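Local coordinates for beta-Ala-His dipeptidase (Homo sapiens, PDB 3DLJ), which hydrolyses Xaa-His dipeptides, above all carnosine and anserine, as a secreted zinc-dependent peptidase of the M20 family, at residues A11-V16 against S156-L161. Numbering follows the deposited sequence.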
ATOM      1  N   ALA A  11       8.207 -26.463 -20.298  1.00 48.97           N
ATOM      2  CA  ALA A  11       7.553 -27.583 -19.577  1.00 48.36           C
ATOM      3  C   ALA A  11       6.069 -27.808 -19.856  1.00 47.77           C
ATOM      4  O   ALA A  11       5.603 -27.689 -20.996  1.00 48.52           O
ATOM      5  CB  ALA A  11       7.793 -27.452 -18.033  1.00 48.02           C
ATOM      6  N   LEU A  12       5.361 -28.190 -18.789  1.00 46.91           N
ATOM      7  CA  LEU A  12       3.915 -28.145 -18.688  1.00 44.97           C
ATOM      8  C   LEU A  12       3.576 -26.953 -17.771  1.00 44.58           C
ATOM      9  O   LEU A  12       2.502 -26.922 -17.110  1.00 43.70           O
ATOM     10  CB  LEU A  12       3.369 -29.456 -18.121  1.00 45.35           C
ATOM     11  N   LEU A  13       4.510 -25.979 -17.718  1.00 42.86           N
ATOM     12  CA  LEU A  13       4.127 -24.618 -17.362  1.00 40.91           C
ATOM     13  C   LEU A  13       3.186 -24.237 -18.479  1.00 39.63           C
ATOM     14  O   LEU A  13       2.273 -23.442 -18.292  1.00 39.36           O
ATOM     15  CB  LEU A  13       5.314 -23.643 -17.311  1.00 40.72           C
ATOM     16  CG  LEU A  13       5.956 -23.239 -15.970  1.00 40.51           C
ATOM     17  CD1 LEU A  13       6.765 -21.971 -16.115  1.00 40.41           C
ATOM     18  CD2 LEU A  13       4.964 -23.081 -14.835  1.00 38.45           C
ATOM     19  N   GLU A  14       3.431 -24.842 -19.637  1.00 38.32           N
ATOM     20  CA  GLU A  14       2.566 -24.745 -20.794  1.00 37.52           C
ATOM     21  C   GLU A  14       1.146 -25.135 -20.411  1.00 36.27           C
ATOM     22  O   GLU A  14       0.217 -24.436 -20.770  1.00 36.50           O
ATOM     23  CB  GLU A  14       3.071 -25.657 -21.924  1.00 38.08           C
ATOM     24  CG  GLU A  14       2.686 -25.175 -23.331  1.00 38.37           C
ATOM     25  N   LYS A  15       0.993 -26.234 -19.670  1.00 35.00           N
ATOM     26  CA  LYS A  15      -0.313 -26.767 -19.289  1.00 34.09           C
ATOM     27  C   LYS A  15      -0.936 -25.903 -18.222  1.00 33.22           C
ATOM     28  O   LYS A  15      -2.123 -25.602 -18.301  1.00 33.36           O
ATOM     29  CB  LYS A  15      -0.204 -28.220 -18.813  1.00 34.36           C
ATOM     30  CG  LYS A  15      -0.517 -29.210 -19.911  1.00 35.33           C
ATOM     31  CD  LYS A  15       0.626 -30.162 -20.201  1.00 36.47           C
ATOM     32  CE  LYS A  15       0.397 -30.898 -21.511  1.00 37.80           C
ATOM     33  NZ  LYS A  15       1.606 -31.629 -21.964  1.00 41.43           N
ATOM     34  N   VAL A  16      -0.128 -25.501 -17.237  1.00 32.40           N
ATOM     35  CA  VAL A  16      -0.525 -24.518 -16.215  1.00 32.00           C
ATOM     36  C   VAL A  16      -0.991 -23.201 -16.847  1.00 31.60           C
ATOM     37  O   VAL A  16      -2.018 -22.682 -16.474  1.00 31.65           O
ATOM     38  CB  VAL A  16       0.619 -24.253 -15.186  1.00 31.62           C
ATOM     39  CG1 VAL A  16       0.333 -23.016 -14.367  1.00 31.25           C
ATOM     40  CG2 VAL A  16       0.785 -25.426 -14.265  1.00 31.23           C
ATOM     41  N   SER A 156      -3.827 -22.995  -7.533  1.00 30.43           N
ATOM     42  CA  SER A 156      -4.987 -23.804  -7.887  1.00 30.45           C
ATOM     43  C   SER A 156      -4.880 -24.434  -9.292  1.00 30.54           C
ATOM     44  O   SER A 156      -5.537 -25.435  -9.559  1.00 30.74           O
ATOM     45  CB  SER A 156      -6.268 -22.981  -7.740  1.00 30.42           C
ATOM     46  OG  SER A 156      -6.528 -22.256  -8.935  1.00 32.52           O
ATOM     47  N   ALA A 157      -4.038 -23.875 -10.167  1.00 30.48           N
ATOM     48  CA  ALA A 157      -3.752 -24.478 -11.470  1.00 30.71           C
ATOM     49  C   ALA A 157      -2.893 -25.749 -11.380  1.00 30.95           C
ATOM     50  O   ALA A 157      -3.224 -26.741 -12.015  1.00 31.60           O
ATOM     51  CB  ALA A 157      -3.120 -23.467 -12.412  1.00 30.78           C
ATOM     52  N   PHE A 158      -1.797 -25.715 -10.607  1.00 30.92           N
ATOM     53  CA  PHE A 158      -0.977 -26.906 -10.310  1.00 30.40           C
ATOM     54  C   PHE A 158      -1.808 -27.974  -9.576  1.00 30.70           C
ATOM     55  O   PHE A 158      -1.681 -29.160  -9.838  1.00 30.93           O
ATOM     56  CB  PHE A 158       0.240 -26.551  -9.433  1.00 29.48           C
ATOM     57  CG  PHE A 158       1.326 -25.774 -10.136  1.00 29.29           C
ATOM     58  CD1 PHE A 158       1.237 -24.399 -10.283  1.00 29.46           C
ATOM     59  CD2 PHE A 158       2.473 -26.419 -10.606  1.00 28.74           C
ATOM     60  CE1 PHE A 158       2.246 -23.679 -10.918  1.00 27.57           C
ATOM     61  CE2 PHE A 158       3.476 -25.698 -11.244  1.00 29.38           C
ATOM     62  CZ  PHE A 158       3.353 -24.313 -11.387  1.00 28.51           C
ATOM     63  N   ARG A 159      -2.656 -27.538  -8.656  1.00 31.25           N
ATOM     64  CA  ARG A 159      -3.496 -28.448  -7.877  1.00 32.11           C
ATOM     65  C   ARG A 159      -4.570 -29.161  -8.726  1.00 32.19           C
ATOM     66  O   ARG A 159      -4.730 -30.384  -8.647  1.00 31.90           O
ATOM     67  CB  ARG A 159      -4.123 -27.700  -6.685  1.00 32.18           C
ATOM     68  CG  ARG A 159      -3.098 -27.156  -5.644  1.00 34.46           C
ATOM     69  CD  ARG A 159      -2.380 -28.273  -4.845  1.00 36.81           C
ATOM     70  NE  ARG A 159      -3.354 -29.080  -4.119  1.00 39.99           N
ATOM     71  CZ  ARG A 159      -3.292 -30.398  -3.961  1.00 42.84           C
ATOM     72  NH1 ARG A 159      -2.280 -31.092  -4.482  1.00 45.48           N
ATOM     73  NH2 ARG A 159      -4.260 -31.031  -3.298  1.00 42.19           N
ATOM     74  N   ALA A 160      -5.314 -28.388  -9.518  1.00 32.48           N
ATOM     75  CA  ALA A 160      -6.301 -28.942 -10.449  1.00 32.23           C
ATOM     76  C   ALA A 160      -5.673 -29.957 -11.426  1.00 32.24           C
ATOM     77  O   ALA A 160      -6.267 -30.987 -11.714  1.00 32.60           O
ATOM     78  CB  ALA A 160      -6.983 -27.831 -11.204  1.00 31.66           C
ATOM     79  N   LEU A 161      -4.472 -29.671 -11.917  1.00 32.21           N
ATOM     80  CA  LEU A 161      -3.790 -30.555 -12.873  1.00 32.07           C
ATOM     81  C   LEU A 161      -2.969 -31.687 -12.246  1.00 32.42           C
ATOM     82  O   LEU A 161      -2.340 -32.460 -12.960  1.00 31.42           O
ATOM     83  CB  LEU A 161      -2.898 -29.736 -13.818  1.00 31.86           C
ATOM     84  CG  LEU A 161      -3.597 -28.667 -14.661  1.00 31.22           C
ATOM     85  CD1 LEU A 161      -2.598 -27.766 -15.360  1.00 26.91           C
ATOM     86  CD2 LEU A 161      -4.568 -29.298 -15.646  1.00 29.92           C
TER
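V16 sets one methyl squarely on the ring of F158: CG2 lies 3.9 Å from the ring centroid and only 4° off the ring normal, a CH-pi contact with all six ring carbons at nearly equal range. The valine reaches across with both branches. CG2 is anti to its own carbonyl carbon and takes the ring face, while CG1, anti to the backbone N (chi1 166°), lies 4.0 Å from A157 CB and also packs against CE1 of the ring. L13 approaches the far end of the same ring obliquely, its CD2 4.0 Å from F158 CZ. L161 closes the more exposed flank, where CD1 rests on the backbone of the first turn, 3.7 Å from K15 O, and lies 4.3 Å from V16 CG2. The contact thus joins the start of helix 13-22, near the N-terminus, to the last turn of helix 141-160, with A475 of helix 464-482 touching both V16 and F158. An alanine in place of F158 would probably leave V16 CG2 and L13 CD2 without their shared aromatic partner and open a gap between the two helices. No hydrogen bond or salt bridge spans the segments, so this join, remote from the zinc site, relies on van der Waals contact between apolar side chains and on a methyl seated over an aromatic face.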